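Local coordinates for proteolytically activated form of PPO4 Tyrosinase (Agaricus bisporus var. bisporus H97, PDB 4OUA), which oxidises phenols at a two-copper site, hydroxylating monophenols and converting the resulting o-diphenols to o-quinones, the first step toward melanin, at residues W63-D68 against A324-Y329; V72-G77 against G312-T317; D141-L146 against N163-Y168. All blocks are in the same frame, centred on the assembly; numbering follows the deposited sequence.

How the contacts relate
From the N terminus, the chain first lays down 63-68 and then 72-77, both in the loop between helices 49-54 and 86-109. After helices 86-109 and 116-125 it reaches helix 141-144, a two-stranded antiparallel hairpin and 163-168, where contact 3 closes a short loop round that hairpin. Far later, 312-317 returns to 72-77 as contact 2, and 324-329 returns to 63-68 as contact 1. The three loops are nested without crossing, contact 3 innermost and contact 1 outermost. Contacts 1 and 2 touch, their centres about 14 Å apart, and fasten the chain beyond helix 277-295 to the early loop. Contact 3 lies on the opposite side of the chain's centre.

Contact 1: residues W63-D68 against A324-Y329; sequences WAKPKD and ALEPFY
Lys65 reaches from 63-68 to the polar ends of Glu326 and Tyr329, while Trp63 packs against Pro327. Beyond CB, the lysine CG is set anti to the carbonyl carbon (chi1 -55°), and bends at chi2 and chi3 turn CD and CE toward 324-329. Lys65 CD is the first atom to draw near, 4.0 Å from Glu326 OE1 and loosely beside Pro327 CB. Lys65 CE follows at 3.7 Å from Glu326 OE1. Lys65 NZ then donates a hydrogen bond of 3.0 Å to Glu326 OE1, which makes the pair a salt bridge; the ammonium comes in on the syn side of the carboxylate, 15° out of its plane. The same Lys65 NZ lies 3.1 Å from Tyr329 OH, the lysine and tyrosine side chains crossing at about a right angle. Glu326 OE1 in turn lies in the plane of the Tyr329 ring, at its edge. The acetyl oxygen of N-acetylated Ser1 is a further hydrogen-bond partner of Lys65 NZ, so the ammonium links three separate parts of the chain.

The apolar half of the contact is made by Trp63 CE3 and Pro327 CG, 3.7 Å apart, with the two side chains crossing at about a right angle. Pro327 O lies at the edge of the indole, in its plane, and Pro327 CB is 3.7 Å from Trp63 O. Pro327 follows a cis peptide bond, and its CD sits over the centre of the Phe328 ring.

Trp63 NE1 is hydrogen-bonded to Tyr46 O, and the indole rests on Gln51 and Leu52 of helix 49-54. Trp63 and Phe328 both touch Ile96 of helix 86-109, the helix that carries the copper ligand His90, so the contact lies against one flank of the type 3 copper centre's scaffold.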
loop_
_atom_site.group_PDB
_atom_site.type_symbol
_atom_site.label_atom_id
_atom_site.label_comp_id
_atom_site.label_asym_id
_atom_site.label_seq_id
_atom_site.Cartn_x
_atom_site.Cartn_y
_atom_site.Cartn_z
ATOM N N TRP A 63 -16.481 -0.987 7.737
ATOM C CA TRP A 63 -15.313 -1.207 8.584
ATOM C C TRP A 63 -15.246 -0.220 9.747
ATOM O O TRP A 63 -15.162 0.993 9.543
ATOM C CB TRP A 63 -14.031 -1.120 7.757
ATOM C CG TRP A 63 -12.789 -1.344 8.563
ATOM C CD1 TRP A 63 -12.217 -2.544 8.866
ATOM C CD2 TRP A 63 -11.968 -0.341 9.170
ATOM N NE1 TRP A 63 -11.087 -2.351 9.624
ATOM C CE2 TRP A 63 -10.913 -1.007 9.825
ATOM C CE3 TRP A 63 -12.020 1.056 9.223
ATOM C CZ2 TRP A 63 -9.919 -0.325 10.525
ATOM C CZ3 TRP A 63 -11.033 1.731 9.918
ATOM C CH2 TRP A 63 -9.997 1.041 10.559
ATOM N N ALA A 64 -15.279 -0.754 10.965
ATOM C CA ALA A 64 -15.183 0.055 12.178
ATOM C C ALA A 64 -16.266 1.128 12.226
ATOM O O ALA A 64 -15.999 2.277 12.580
ATOM C CB ALA A 64 -13.804 0.688 12.282
ATOM N N LYS A 65 -17.488 0.747 11.867
ATOM C CA LYS A 65 -18.611 1.674 11.878
ATOM C C LYS A 65 -19.460 1.491 13.130
ATOM O O LYS A 65 -19.703 0.362 13.560
ATOM C CB LYS A 65 -19.471 1.491 10.626
ATOM C CG LYS A 65 -18.701 1.608 9.320
ATOM C CD LYS A 65 -18.037 2.970 9.182
ATOM C CE LYS A 65 -19.069 4.087 9.140
ATOM N NZ LYS A 65 -18.435 5.428 9.034
ATOM N N PRO A 66 -19.905 2.608 13.725
ATOM C CA PRO A 66 -20.781 2.632 14.903
ATOM C C PRO A 66 -22.046 1.801 14.708
ATOM O O PRO A 66 -22.401 1.477 13.575
ATOM C CB PRO A 66 -21.119 4.115 15.053
ATOM C CG PRO A 66 -19.944 4.818 14.472
ATOM C CD PRO A 66 -19.486 3.963 13.325
ATOM N N LYS A 67 -22.717 1.472 15.808
ATOM C CA LYS A 67 -23.879 0.589 15.776
ATOM C C LYS A 67 -24.999 1.112 14.877
ATOM O O LYS A 67 -25.487 0.393 14.003
ATOM C CB LYS A 67 -24.417 0.371 17.192
ATOM N N ASP A 68 -25.398 2.362 15.090
ATOM C CA ASP A 68 -26.543 2.924 14.380
ATOM C C ASP A 68 -26.138 3.844 13.232
ATOM O O ASP A 68 -26.750 4.893 13.021
ATOM C CB ASP A 68 -27.447 3.683 15.355
ATOM C CG ASP A 68 -26.723 4.805 16.071
ATOM O OD1 ASP A 68 -27.101 5.117 17.220
ATOM O OD2 ASP A 68 -25.778 5.378 15.488
ATOM N N ALA A 324 -15.817 12.973 1.660
ATOM C CA ALA A 324 -15.352 12.143 2.764
ATOM C C ALA A 324 -14.689 10.880 2.229
ATOM O O ALA A 324 -15.154 10.291 1.256
ATOM C CB ALA A 324 -16.504 11.790 3.692
ATOM N N LEU A 325 -13.597 10.471 2.868
ATOM C CA LEU A 325 -12.861 9.289 2.439
ATOM C C LEU A 325 -13.129 8.102 3.361
ATOM O O LEU A 325 -12.262 7.696 4.133
ATOM C CB LEU A 325 -11.361 9.591 2.381
ATOM C CG LEU A 325 -10.955 10.685 1.393
ATOM C CD1 LEU A 325 -9.501 11.093 1.591
ATOM C CD2 LEU A 325 -11.194 10.221 -0.036
ATOM N N GLU A 326 -14.339 7.559 3.274
ATOM C CA GLU A 326 -14.729 6.390 4.057
ATOM C C GLU A 326 -13.817 5.200 3.776
ATOM O O GLU A 326 -13.371 5.015 2.645
ATOM C CB GLU A 326 -16.181 6.010 3.754
ATOM C CG GLU A 326 -17.210 6.987 4.292
ATOM C CD GLU A 326 -17.416 6.849 5.788
ATOM O OE1 GLU A 326 -17.269 5.723 6.314
ATOM O OE2 GLU A 326 -17.721 7.870 6.440
ATOM N N PRO A 327 -13.535 4.390 4.809
ATOM C CA PRO A 327 -13.970 4.625 6.187
ATOM C C PRO A 327 -12.868 5.232 7.053
ATOM O O PRO A 327 -12.688 4.816 8.199
ATOM C CB PRO A 327 -14.322 3.221 6.669
ATOM C CG PRO A 327 -13.310 2.356 5.971
ATOM C CD PRO A 327 -12.978 3.035 4.648
ATOM N N PHE A 328 -12.143 6.202 6.507
ATOM C CA PHE A 328 -11.014 6.799 7.211
ATOM C C PHE A 328 -11.412 8.101 7.900
ATOM O O PHE A 328 -11.845 9.050 7.250
ATOM C CB PHE A 328 -9.854 7.041 6.242
ATOM C CG PHE A 328 -9.485 5.832 5.428
ATOM C CD1 PHE A 328 -8.852 4.751 6.018
ATOM C CD2 PHE A 328 -9.770 5.775 4.075
ATOM C CE1 PHE A 328 -8.513 3.636 5.273
ATOM C CE2 PHE A 328 -9.431 4.663 3.325
ATOM C CZ PHE A 328 -8.801 3.593 3.924
ATOM N N TYR A 329 -11.257 8.139 9.219
ATOM C CA TYR A 329 -11.683 9.289 10.013
ATOM C C TYR A 329 -10.534 9.953 10.766
ATOM O O TYR A 329 -9.693 9.278 11.362
ATOM C CB TYR A 329 -12.768 8.870 11.008
ATOM C CG TYR A 329 -14.147 8.761 10.403
ATOM C CD1 TYR A 329 -14.464 7.735 9.523
ATOM C CD2 TYR A 329 -15.138 9.681 10.720
ATOM C CE1 TYR A 329 -15.727 7.632 8.969
ATOM C CE2 TYR A 329 -16.403 9.586 10.175
ATOM C CZ TYR A 329 -16.692 8.560 9.299
ATOM O OH TYR A 329 -17.950 8.463 8.753
#

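Contact 2: residues V72-G77 against G312-T317; sequences VPYESG and GFAPGT
Pro73 and Tyr74 meet Gly312, Ala314 and Pro315 in an apolar surface contact between two irregular loops. The first loop precedes helix 86-109, and the second links the short antiparallel strands 304-305 and 318-319. The CA atoms come nearest at Tyr74 and Ala314.

The Tyr74 ring carries the CH-pi part of the contact. Tyr74 CG, anti to the backbone N (chi1 -161°), lies near both Ala314 CA and Pro315 CD, and Pro315 CD settles over one face of the ring, offset toward the rim. Pro315 CD is 3.8 Å from the centroid of the Tyr74 ring and 25° off the ring normal. The nearest ring atom is Tyr74 CE1, 3.5 Å from Pro315 CD, with CD1 almost as near, while Pro315 CG lies farther out beside CE1. The two side chains cross at about a right angle, with CD as the closest proline atom. Tyr74 CB lies 4.0 Å from Ala314 CA.

Ala314 CB is 3.6 Å from Pro73 O. Pro73 CG lies 3.3 Å from Gly312 O, a carbon-to-carbonyl packing contact. Gly77 is joined by a backbone hydrogen bond to Met311, just before 312-317.

Ala314 O is gripped by Thr317 twice, by N at 3.1 Å and by OG1 at 3.0 Å, both reaching it from the same face of the carbonyl plane. Backbone hydrogen bonds of Gly316 and Thr317 with Glu306 close the loop next to strands 304-305 and 318-319. With Pro315 second, and Gly316 third at a positive phi of 110°, the arrangement is the classic Pro-Gly type II beta turn.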
loop_
_atom_site.group_PDB
_atom_site.type_symbol
_atom_site.label_atom_id
_atom_site.label_comp_id
_atom_site.label_asym_id
_atom_site.label_seq_id
_atom_site.Cartn_x
_atom_site.Cartn_y
_atom_site.Cartn_z
ATOM N N VAL A 72 -24.666 2.061 3.991
ATOM C CA VAL A 72 -23.742 2.537 2.970
ATOM C C VAL A 72 -24.446 2.703 1.626
ATOM O O VAL A 72 -25.279 1.876 1.251
ATOM C CB VAL A 72 -22.545 1.584 2.808
ATOM C CG1 VAL A 72 -21.612 1.695 4.003
ATOM C CG2 VAL A 72 -23.030 0.153 2.633
ATOM N N PRO A 73 -24.107 3.776 0.898
ATOM C CA PRO A 73 -24.757 4.150 -0.364
ATOM C C PRO A 73 -24.535 3.156 -1.502
ATOM O O PRO A 73 -25.107 3.337 -2.576
ATOM C CB PRO A 73 -24.110 5.498 -0.702
ATOM C CG PRO A 73 -22.789 5.460 -0.016
ATOM C CD PRO A 73 -23.031 4.713 1.261
ATOM N N TYR A 74 -23.726 2.127 -1.275
ATOM C CA TYR A 74 -23.399 1.187 -2.340
ATOM C C TYR A 74 -22.668 -0.036 -1.799
ATOM O O TYR A 74 -21.664 0.091 -1.099
ATOM C CB TYR A 74 -22.551 1.884 -3.408
ATOM C CG TYR A 74 -22.526 1.185 -4.747
ATOM C CD1 TYR A 74 -23.646 1.174 -5.566
ATOM C CD2 TYR A 74 -21.375 0.552 -5.202
ATOM C CE1 TYR A 74 -23.627 0.542 -6.797
ATOM C CE2 TYR A 74 -21.347 -0.082 -6.431
ATOM C CZ TYR A 74 -22.475 -0.082 -7.224
ATOM O OH TYR A 74 -22.454 -0.710 -8.448
ATOM N N GLU A 75 -23.177 -1.221 -2.126
ATOM C CA GLU A 75 -22.563 -2.463 -1.674
ATOM C C GLU A 75 -21.419 -2.868 -2.594
ATOM O O GLU A 75 -21.638 -3.396 -3.684
ATOM C CB GLU A 75 -23.598 -3.586 -1.599
ATOM C CG GLU A 75 -23.057 -4.880 -1.008
ATOM C CD GLU A 75 -24.094 -5.984 -0.961
ATOM O OE1 GLU A 75 -25.179 -5.808 -1.555
ATOM O OE2 GLU A 75 -23.825 -7.028 -0.330
ATOM N N SER A 76 -20.196 -2.616 -2.139
ATOM C CA SER A 76 -18.999 -2.925 -2.908
ATOM C C SER A 76 -17.764 -2.662 -2.056
ATOM O O SER A 76 -17.869 -2.472 -0.844
ATOM C CB SER A 76 -18.954 -2.097 -4.194
ATOM O OG SER A 76 -17.792 -2.386 -4.951
ATOM N N GLY A 77 -16.595 -2.649 -2.688
ATOM C CA GLY A 77 -15.362 -2.350 -1.985
ATOM C C GLY A 77 -15.313 -0.899 -1.547
ATOM O O GLY A 77 -16.178 -0.102 -1.910
ATOM N N GLY A 312 -18.239 3.952 -0.628
ATOM C CA GLY A 312 -18.295 5.330 -0.182
ATOM C C GLY A 312 -19.180 6.155 -1.096
ATOM O O GLY A 312 -19.934 7.015 -0.639
ATOM N N PHE A 313 -19.092 5.886 -2.395
ATOM C CA PHE A 313 -19.842 6.648 -3.385
ATOM C C PHE A 313 -20.501 5.749 -4.424
ATOM O O PHE A 313 -19.847 4.898 -5.025
ATOM C CB PHE A 313 -18.931 7.652 -4.091
ATOM C CG PHE A 313 -18.041 8.424 -3.163
ATOM C CD1 PHE A 313 -18.543 9.481 -2.422
ATOM C CD2 PHE A 313 -16.702 8.098 -3.038
ATOM C CE1 PHE A 313 -17.724 10.196 -1.568
ATOM C CE2 PHE A 313 -15.878 8.807 -2.189
ATOM C CZ PHE A 313 -16.391 9.859 -1.452
ATOM N N ALA A 314 -21.798 5.947 -4.635
ATOM C CA ALA A 314 -22.518 5.235 -5.681
ATOM C C ALA A 314 -22.158 5.813 -7.045
ATOM O O ALA A 314 -21.750 6.971 -7.142
ATOM C CB ALA A 314 -24.015 5.310 -5.445
ATOM N N PRO A 315 -22.312 5.007 -8.105
ATOM C CA PRO A 315 -21.948 5.426 -9.463
ATOM C C PRO A 315 -22.742 6.644 -9.929
ATOM O O PRO A 315 -23.971 6.609 -9.947
ATOM C CB PRO A 315 -22.280 4.195 -10.313
ATOM C CG PRO A 315 -23.296 3.447 -9.517
ATOM C CD PRO A 315 -22.918 3.666 -8.085
ATOM N N GLY A 316 -22.036 7.710 -10.296
ATOM C CA GLY A 316 -22.677 8.927 -10.760
ATOM C C GLY A 316 -22.539 10.074 -9.778
ATOM O O GLY A 316 -22.781 11.231 -10.123
ATOM N N THR A 317 -22.154 9.754 -8.548
ATOM C CA THR A 317 -21.956 10.772 -7.525
ATOM C C THR A 317 -20.794 11.688 -7.894
ATOM O O THR A 317 -19.792 11.235 -8.446
ATOM C CB THR A 317 -21.687 10.142 -6.144
ATOM O OG1 THR A 317 -22.824 9.371 -5.735
ATOM C CG2 THR A 317 -21.414 11.221 -5.107
#

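Contact 3: residues D141-L146 against N163-Y168; sequences DEIIKL and NPILRY
Asn163 points its amide at the end of helix 141-144, where ND2 donates to two backbone carbonyls four residues apart, Glu142 O and Leu146 O. The bond from Asn163 ND2 to Leu146 O is 3.0 Å long, in the plane of the carbonyl and 4° from the plane of the Asn163 amide. That from Asn163 ND2 to Glu142 O is modelled at 2.4 Å, too short for its exact length to be trusted. Asn163 CG lies anti to the backbone N (chi1 -164°), and ND2 reaches both carbonyls from there. The other amide atom turns back on its own chain: Asn163 OD1 accepts from Ile165 N at 2.9 Å, the donor standing above the carbonyl plane, which closes an Asx turn. The residues between the segments form the antiparallel hairpin 148-152 and 158-162, so Asn163 fastens the chain leaving the hairpin to the helix end that leads into it.

Next to the Asn163 bonds, Ile143 and Ile165 cross obliquely. Ile143 CD1 meets both branches of its partner, Ile165 CD1 and CG2, each at 3.6 Å. Leu166 instead packs on backbone, at the helix end and just beyond it: Leu166 CD2 is 3.4 Å from Ile143 O and also beside Ile144 C, while Leu166 CD1 is 3.6 Å from Leu146 O. An alanine at Leu166 would probably open a gap beside the helix end, leaving the backbone of Ile143 to Leu146 without its methyl cover. Ile143 O is also hydrogen-bonded by Arg191 NH1, and the Ile143 side chain leans on Ile277 and Leu280 of helix 277-295.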
loop_
_atom_site.group_PDB
_atom_site.type_symbol
_atom_site.label_atom_id
_atom_site.label_comp_id
_atom_site.label_asym_id
_atom_site.label_seq_id
_atom_site.Cartn_x
_atom_site.Cartn_y
_atom_site.Cartn_z
ATOM N N ASP A 141 14.817 -11.130 -1.897
ATOM C CA ASP A 141 14.371 -12.506 -1.719
ATOM C C ASP A 141 13.428 -12.638 -0.529
ATOM O O ASP A 141 12.550 -13.500 -0.517
ATOM C CB ASP A 141 15.571 -13.439 -1.547
ATOM C CG ASP A 141 16.504 -13.413 -2.742
ATOM O OD1 ASP A 141 16.084 -12.932 -3.817
ATOM O OD2 ASP A 141 17.656 -13.878 -2.612
ATOM N N GLU A 142 13.611 -11.776 0.467
ATOM C CA GLU A 142 12.775 -11.794 1.662
ATOM C C GLU A 142 11.312 -11.522 1.330
ATOM O O GLU A 142 10.414 -11.895 2.083
ATOM C CB GLU A 142 13.271 -10.764 2.682
ATOM C CG GLU A 142 14.640 -11.060 3.279
ATOM C CD GLU A 142 15.778 -10.729 2.334
ATOM O OE1 GLU A 142 15.506 -10.444 1.149
ATOM O OE2 GLU A 142 16.945 -10.750 2.781
ATOM N N ILE A 143 11.080 -10.876 0.194
ATOM C CA ILE A 143 9.741 -10.439 -0.178
ATOM C C ILE A 143 9.053 -11.399 -1.141
ATOM O O ILE A 143 7.825 -11.494 -1.161
ATOM C CB ILE A 143 9.781 -9.038 -0.824
ATOM C CG1 ILE A 143 10.384 -8.027 0.151
ATOM C CG2 ILE A 143 8.392 -8.600 -1.251
ATOM C CD1 ILE A 143 9.635 -7.930 1.462
ATOM N N ILE A 144 9.845 -12.122 -1.927
ATOM C CA ILE A 144 9.296 -12.876 -3.048
ATOM C C ILE A 144 9.673 -14.359 -3.067
ATOM O O ILE A 144 8.965 -15.167 -3.667
ATOM C CB ILE A 144 9.742 -12.249 -4.386
ATOM C CG1 ILE A 144 8.923 -12.811 -5.548
ATOM C CG2 ILE A 144 11.233 -12.464 -4.609
ATOM C CD1 ILE A 144 7.439 -12.560 -5.419
ATOM N N LYS A 145 10.774 -14.723 -2.414
ATOM C CA LYS A 145 11.307 -16.078 -2.561
ATOM C C LYS A 145 11.522 -16.838 -1.247
ATOM O O LYS A 145 11.166 -18.012 -1.144
ATOM C CB LYS A 145 12.627 -16.028 -3.340
ATOM C CG LYS A 145 13.264 -17.389 -3.572
ATOM C CD LYS A 145 14.293 -17.339 -4.692
ATOM C CE LYS A 145 15.385 -16.320 -4.406
ATOM N NZ LYS A 145 16.380 -16.252 -5.514
ATOM N N LEU A 146 12.102 -16.176 -0.250
ATOM C CA LEU A 146 12.479 -16.847 0.994
ATOM C C LEU A 146 11.285 -17.318 1.826
ATOM O O LEU A 146 10.579 -16.510 2.430
ATOM C CB LEU A 146 13.356 -15.926 1.843
ATOM C CG LEU A 146 14.761 -15.652 1.309
ATOM C CD1 LEU A 146 15.481 -14.648 2.194
ATOM C CD2 LEU A 146 15.552 -16.945 1.212
ATOM N N ASN A 163 7.995 -16.919 6.580
ATOM C CA ASN A 163 7.816 -15.581 6.032
ATOM C C ASN A 163 6.347 -15.232 5.814
ATOM O O ASN A 163 5.685 -15.825 4.961
ATOM C CB ASN A 163 8.582 -15.451 4.715
ATOM C CG ASN A 163 8.760 -14.010 4.284
ATOM O OD1 ASN A 163 8.119 -13.103 4.818
ATOM N ND2 ASN A 163 9.634 -13.790 3.309
ATOM N N PRO A 164 5.835 -14.261 6.584
ATOM C CA PRO A 164 4.446 -13.811 6.461
ATOM C C PRO A 164 4.250 -12.844 5.295
ATOM O O PRO A 164 3.118 -12.481 4.979
ATOM C CB PRO A 164 4.191 -13.113 7.797
ATOM C CG PRO A 164 5.526 -12.578 8.183
ATOM C CD PRO A 164 6.542 -13.576 7.681
ATOM N N ILE A 165 5.348 -12.440 4.667
ATOM C CA ILE A 165 5.297 -11.479 3.570
ATOM C C ILE A 165 4.892 -12.137 2.252
ATOM O O ILE A 165 4.309 -11.490 1.381
ATOM C CB ILE A 165 6.655 -10.770 3.386
ATOM C CG1 ILE A 165 7.044 -10.031 4.668
ATOM C CG2 ILE A 165 6.607 -9.807 2.215
ATOM C CD1 ILE A 165 8.340 -9.260 4.559
ATOM N N LEU A 166 5.196 -13.423 2.111
ATOM C CA LEU A 166 4.894 -14.145 0.879
ATOM C C LEU A 166 3.394 -14.254 0.613
ATOM O O LEU A 166 2.934 -14.004 -0.500
ATOM C CB LEU A 166 5.511 -15.546 0.915
ATOM C CG LEU A 166 7.038 -15.630 0.869
ATOM C CD1 LEU A 166 7.486 -17.070 0.698
ATOM C CD2 LEU A 166 7.596 -14.760 -0.244
ATOM N N ARG A 167 2.632 -14.623 1.635
ATOM C CA ARG A 167 1.213 -14.895 1.451
ATOM C C ARG A 167 0.432 -14.778 2.754
ATOM O O ARG A 167 0.993 -14.929 3.838
ATOM C CB ARG A 167 1.026 -16.295 0.865
ATOM C CG ARG A 167 1.516 -17.402 1.791
ATOM C CD ARG A 167 1.532 -18.755 1.105
ATOM N NE ARG A 167 2.467 -18.793 -0.016
ATOM C CZ ARG A 167 3.756 -19.097 0.091
ATOM N NH1 ARG A 167 4.278 -19.384 1.277
ATOM N NH2 ARG A 167 4.529 -19.111 -0.988
ATOM N N TYR A 168 -0.864 -14.508 2.640
ATOM C CA TYR A 168 -1.756 -14.553 3.793
ATOM C C TYR A 168 -2.582 -15.833 3.770
ATOM O O TYR A 168 -3.071 -16.248 2.718
ATOM C CB TYR A 168 -2.682 -13.337 3.826
ATOM C CG TYR A 168 -3.795 -13.461 4.843
ATOM C CD1 TYR A 168 -3.524 -13.415 6.205
ATOM C CD2 TYR A 168 -5.113 -13.631 4.444
ATOM C CE1 TYR A 168 -4.535 -13.532 7.141
ATOM C CE2 TYR A 168 -6.132 -13.749 5.373
ATOM C CZ TYR A 168 -5.837 -13.698 6.720
ATOM O OH TYR A 168 -6.846 -13.814 7.649
#